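N-terminal acetyltransferase B complex subunit MDM20 (Candida albicans, PDB 5K04) probably serves as the non-catalytic auxiliary subunit of the NatB complex, which acetylates the N-termini of selected proteins. Local coordinates at residues K577-D587 against E671-R682. Sequence-based numbering, arbitrary orientation.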
loop_
_atom_site.group_PDB
_atom_site.type_symbol
_atom_site.label_atom_id
_atom_site.label_comp_id
_atom_site.label_asym_id
_atom_site.label_seq_id
_atom_site.Cartn_x
_atom_site.Cartn_y
_atom_site.Cartn_z
ATOM N N LYS A 577 -0.863 20.020 10.100
ATOM C CA LYS A 577 0.406 19.949 10.813
ATOM C C LYS A 577 1.556 20.282 9.880
ATOM O O LYS A 577 2.450 21.059 10.230
ATOM C CB LYS A 577 0.599 18.560 11.425
ATOM C CG LYS A 577 -0.367 18.232 12.564
ATOM C CD LYS A 577 -0.314 19.260 13.686
ATOM C CE LYS A 577 -1.098 18.789 14.912
ATOM N NZ LYS A 577 -0.508 17.576 15.605
ATOM N N LEU A 578 1.533 19.711 8.669
ATOM C CA LEU A 578 2.614 19.946 7.717
ATOM C C LEU A 578 2.610 21.390 7.232
ATOM O O LEU A 578 3.674 21.991 7.049
ATOM C CB LEU A 578 2.499 18.969 6.551
ATOM C CG LEU A 578 2.560 17.503 6.992
ATOM C CD1 LEU A 578 2.549 16.585 5.786
ATOM C CD2 LEU A 578 3.790 17.246 7.845
ATOM N N LEU A 579 1.424 21.972 7.046
ATOM C CA LEU A 579 1.345 23.404 6.768
ATOM C C LEU A 579 1.938 24.212 7.911
ATOM O O LEU A 579 2.763 25.110 7.684
ATOM C CB LEU A 579 -0.100 23.813 6.517
ATOM C CG LEU A 579 -0.703 23.131 5.284
ATOM C CD1 LEU A 579 -2.148 23.547 5.075
ATOM C CD2 LEU A 579 0.120 23.478 4.065
ATOM N N VAL A 580 1.545 23.891 9.150
ATOM C CA VAL A 580 2.080 24.599 10.316
ATOM C C VAL A 580 3.599 24.661 10.236
ATOM O O VAL A 580 4.204 25.737 10.291
ATOM C CB VAL A 580 1.617 23.930 11.630
ATOM C CG1 VAL A 580 2.426 24.468 12.828
ATOM C CG2 VAL A 580 0.138 24.161 11.873
ATOM N N TYR A 581 4.235 23.500 10.093
ATOM C CA TYR A 581 5.692 23.475 10.076
ATOM C C TYR A 581 6.234 24.198 8.848
ATOM O O TYR A 581 7.265 24.870 8.923
ATOM C CB TYR A 581 6.188 22.024 10.157
ATOM C CG TYR A 581 6.081 21.464 11.564
ATOM C CD1 TYR A 581 7.072 21.716 12.513
ATOM C CD2 TYR A 581 4.996 20.693 11.950
ATOM C CE1 TYR A 581 6.988 21.215 13.810
ATOM C CE2 TYR A 581 4.905 20.184 13.243
ATOM C CZ TYR A 581 5.902 20.460 14.175
ATOM O OH TYR A 581 5.802 19.957 15.456
ATOM N N SER A 582 5.533 24.094 7.718
ATOM C CA SER A 582 5.953 24.798 6.511
ATOM C C SER A 582 5.912 26.307 6.715
ATOM O O SER A 582 6.778 27.035 6.213
ATOM C CB SER A 582 5.059 24.396 5.338
ATOM O OG SER A 582 5.073 22.994 5.124
ATOM N N ILE A 583 4.912 26.788 7.456
ATOM C CA ILE A 583 4.743 28.221 7.686
ATOM C C ILE A 583 5.751 28.730 8.709
ATOM O O ILE A 583 6.418 29.744 8.491
ATOM C CB ILE A 583 3.299 28.503 8.131
ATOM C CG1 ILE A 583 2.338 28.194 6.980
ATOM C CG2 ILE A 583 3.172 29.931 8.630
ATOM C CD1 ILE A 583 0.911 27.856 7.407
ATOM N N VAL A 584 5.867 28.029 9.837
ATOM C CA VAL A 584 6.863 28.351 10.859
ATOM C C VAL A 584 8.225 28.611 10.225
ATOM O O VAL A 584 8.920 29.576 10.572
ATOM C CB VAL A 584 6.938 27.208 11.889
ATOM C CG1 VAL A 584 8.162 27.377 12.783
ATOM C CG2 VAL A 584 5.662 27.142 12.698
ATOM N N PHE A 585 8.618 27.768 9.267
ATOM C CA PHE A 585 9.940 27.845 8.657
ATOM C C PHE A 585 9.904 28.451 7.253
ATOM O O PHE A 585 10.797 28.204 6.439
ATOM C CB PHE A 585 10.601 26.467 8.653
ATOM C CG PHE A 585 10.927 25.950 10.043
ATOM C CD1 PHE A 585 12.076 26.372 10.709
ATOM C CD2 PHE A 585 10.078 25.057 10.687
ATOM C CE1 PHE A 585 12.383 25.894 11.985
ATOM C CE2 PHE A 585 10.372 24.576 11.961
ATOM C CZ PHE A 585 11.523 24.994 12.616
ATOM N N GLU A 586 8.889 29.266 6.969
ATOM C CA GLU A 586 8.849 30.070 5.752
ATOM C C GLU A 586 9.564 31.392 6.018
ATOM O O GLU A 586 9.291 32.059 7.023
ATOM C CB GLU A 586 7.398 30.300 5.308
ATOM C CG GLU A 586 7.194 31.154 4.048
ATOM C CD GLU A 586 8.116 30.790 2.891
ATOM O OE1 GLU A 586 8.388 29.594 2.676
ATOM O OE2 GLU A 586 8.585 31.720 2.201
ATOM N N ASP A 587 10.503 31.750 5.135
ATOM C CA ASP A 587 11.322 32.940 5.331
ATOM C C ASP A 587 10.973 34.099 4.409
ATOM O O ASP A 587 11.418 35.224 4.668
ATOM C CB ASP A 587 12.810 32.605 5.147
ATOM C CG ASP A 587 13.250 31.417 5.979
ATOM O OD1 ASP A 587 12.830 31.324 7.159
ATOM O OD2 ASP A 587 14.020 30.584 5.453
ATOM N N GLU A 671 2.702 20.116 21.742
ATOM C CA GLU A 671 3.382 20.512 20.515
ATOM C C GLU A 671 3.106 21.975 20.196
ATOM O O GLU A 671 4.014 22.726 19.810
ATOM C CB GLU A 671 2.933 19.599 19.370
ATOM C CG GLU A 671 3.412 19.982 17.976
ATOM C CD GLU A 671 2.803 19.093 16.871
ATOM O OE1 GLU A 671 1.600 18.773 16.943
ATOM O OE2 GLU A 671 3.541 18.726 15.928
ATOM N N PHE A 672 1.851 22.401 20.376
ATOM C CA PHE A 672 1.487 23.790 20.122
ATOM C C PHE A 672 2.269 24.742 21.025
ATOM O O PHE A 672 2.685 25.822 20.591
ATOM C CB PHE A 672 -0.018 23.972 20.308
ATOM C CG PHE A 672 -0.461 25.414 20.315
ATOM C CD1 PHE A 672 -0.489 26.151 21.504
ATOM C CD2 PHE A 672 -0.859 26.035 19.139
ATOM C CE1 PHE A 672 -0.901 27.473 21.514
ATOM C CE2 PHE A 672 -1.269 27.366 19.141
ATOM C CZ PHE A 672 -1.286 28.085 20.330
ATOM N N ILE A 673 2.475 24.362 22.287
ATOM C CA ILE A 673 3.212 25.229 23.205
ATOM C C ILE A 673 4.688 25.260 22.839
ATOM O O ILE A 673 5.342 26.303 22.941
ATOM C CB ILE A 673 2.994 24.765 24.652
ATOM C CG1 ILE A 673 1.528 24.926 25.025
ATOM C CG2 ILE A 673 3.867 25.564 25.611
ATOM C CD1 ILE A 673 1.173 24.187 26.270
ATOM N N LYS A 674 5.235 24.119 22.406
ATOM C CA LYS A 674 6.614 24.114 21.930
ATOM C C LYS A 674 6.784 25.072 20.753
ATOM O O LYS A 674 7.793 25.778 20.656
ATOM C CB LYS A 674 7.038 22.697 21.526
ATOM C CG LYS A 674 7.042 21.659 22.640
ATOM C CD LYS A 674 8.056 21.979 23.712
ATOM C CE LYS A 674 8.124 20.858 24.731
ATOM N NZ LYS A 674 9.144 21.144 25.785
ATOM N N ILE A 675 5.798 25.103 19.851
ATOM C CA ILE A 675 5.857 25.983 18.688
ATOM C C ILE A 675 5.686 27.447 19.106
ATOM O O ILE A 675 6.352 28.343 18.569
ATOM C CB ILE A 675 4.803 25.527 17.660
ATOM C CG1 ILE A 675 5.193 24.155 17.098
ATOM C CG2 ILE A 675 4.613 26.536 16.523
ATOM C CD1 ILE A 675 4.107 23.518 16.252
ATOM N N VAL A 676 4.814 27.711 20.086
ATOM C CA VAL A 676 4.729 29.052 20.666
ATOM C C VAL A 676 6.108 29.517 21.131
ATOM O O VAL A 676 6.530 30.650 20.866
ATOM C CB VAL A 676 3.710 29.078 21.822
ATOM C CG1 VAL A 676 3.894 30.328 22.674
ATOM C CG2 VAL A 676 2.277 29.001 21.294
ATOM N N LYS A 677 6.835 28.636 21.830
ATOM C CA LYS A 677 8.146 29.011 22.352
ATOM C C LYS A 677 9.154 29.196 21.229
ATOM O O LYS A 677 9.980 30.113 21.276
ATOM C CB LYS A 677 8.632 27.967 23.358
ATOM C CG LYS A 677 7.764 27.942 24.610
ATOM C CD LYS A 677 8.180 26.885 25.619
ATOM C CE LYS A 677 7.343 27.030 26.878
ATOM N NZ LYS A 677 7.711 26.032 27.917
ATOM N N LEU A 678 9.094 28.344 20.203
ATOM C CA LEU A 678 10.003 28.493 19.071
ATOM C C LEU A 678 9.800 29.844 18.390
ATOM O O LEU A 678 10.764 30.579 18.129
ATOM C CB LEU A 678 9.796 27.331 18.100
ATOM C CG LEU A 678 10.722 27.122 16.900
ATOM C CD1 LEU A 678 10.615 25.705 16.416
ATOM C CD2 LEU A 678 10.344 28.047 15.778
ATOM N N LEU A 679 8.542 30.198 18.115
ATOM C CA LEU A 679 8.252 31.463 17.450
ATOM C C LEU A 679 8.580 32.657 18.340
ATOM O O LEU A 679 9.028 33.697 17.842
ATOM C CB LEU A 679 6.792 31.493 17.017
ATOM C CG LEU A 679 6.503 30.523 15.865
ATOM C CD1 LEU A 679 5.017 30.370 15.633
ATOM C CD2 LEU A 679 7.198 31.009 14.592
ATOM N N ALA A 680 8.365 32.533 19.653
ATOM C CA ALA A 680 8.737 33.614 20.560
ATOM C C ALA A 680 10.223 33.945 20.454
ATOM O O ALA A 680 10.613 35.116 20.546
ATOM C CB ALA A 680 8.378 33.242 21.991
ATOM N N LYS A 681 11.065 32.928 20.260
ATOM C CA LYS A 681 12.487 33.154 20.022
ATOM C C LYS A 681 12.723 33.807 18.663
ATOM O O LYS A 681 13.305 34.892 18.574
ATOM C CB LYS A 681 13.245 31.826 20.101
ATOM C CG LYS A 681 13.134 31.072 21.420
ATOM C CD LYS A 681 13.750 29.678 21.278
ATOM C CE LYS A 681 13.392 28.755 22.439
ATOM N NZ LYS A 681 13.711 27.324 22.126
ATOM N N ARG A 682 12.277 33.145 17.586
ATOM C CA ARG A 682 12.547 33.617 16.227
ATOM C C ARG A 682 11.910 34.971 15.943
ATOM O O ARG A 682 12.421 35.723 15.106
ATOM C CB ARG A 682 12.051 32.598 15.198
ATOM C CG ARG A 682 12.998 31.457 14.904
ATOM C CD ARG A 682 12.330 30.422 13.985
ATOM N NE ARG A 682 11.980 30.938 12.653
ATOM C CZ ARG A 682 12.542 30.516 11.521
ATOM N NH1 ARG A 682 13.478 29.571 11.572
ATOM N NH2 ARG A 682 12.175 31.031 10.348
#
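Tyr581 meets the carboxylate of Glu671 at its ring edge: OE2 lies in the ring plane, 2.6 Å from the phenol OH, which donates to it, and the ring and carboxylate planes are turned 49° apart. Arg682 offers its guanidinium edge to Asp587, NH2 to OD1 at 3.3 Å, a long, bent salt bridge at the exposed end, while Val584 O lies over one guanidinium face. The Phe585 ring has Val584 CG1 on one face and Tyr581 O at its edge, and its CD1 is 3.6 Å from Arg682 NH1 in an oblique approach. At the other end, Lys577 NZ reaches the syn side of Glu671 OE1 at 2.8 Å and also bonds Asn668; OE1 takes a second bond from Gln517 of helix 506-521. Glu671 spans the gap because its chain runs extended beyond CG (chi1 173°). Between these polar ends the packing is apolar. Ile675 turns CD1 to Val580 CG1 and CG2 to Val584 CG2, Val584 CG1 touches Leu678 CD2 at 3.8 Å, and Phe585 CZ meets Leu678 CD1. The short helical segments run nearly parallel, 13° apart, but their axes stay 12.1 Å from each other, so the contact is made almost wholly by side chains. Helix 608-625 lines this interface, with Tyr617 against Val580 and Ile675 and Leu621 against Val584, and helix 506-521 adds Thr520 beside the buried Glu671.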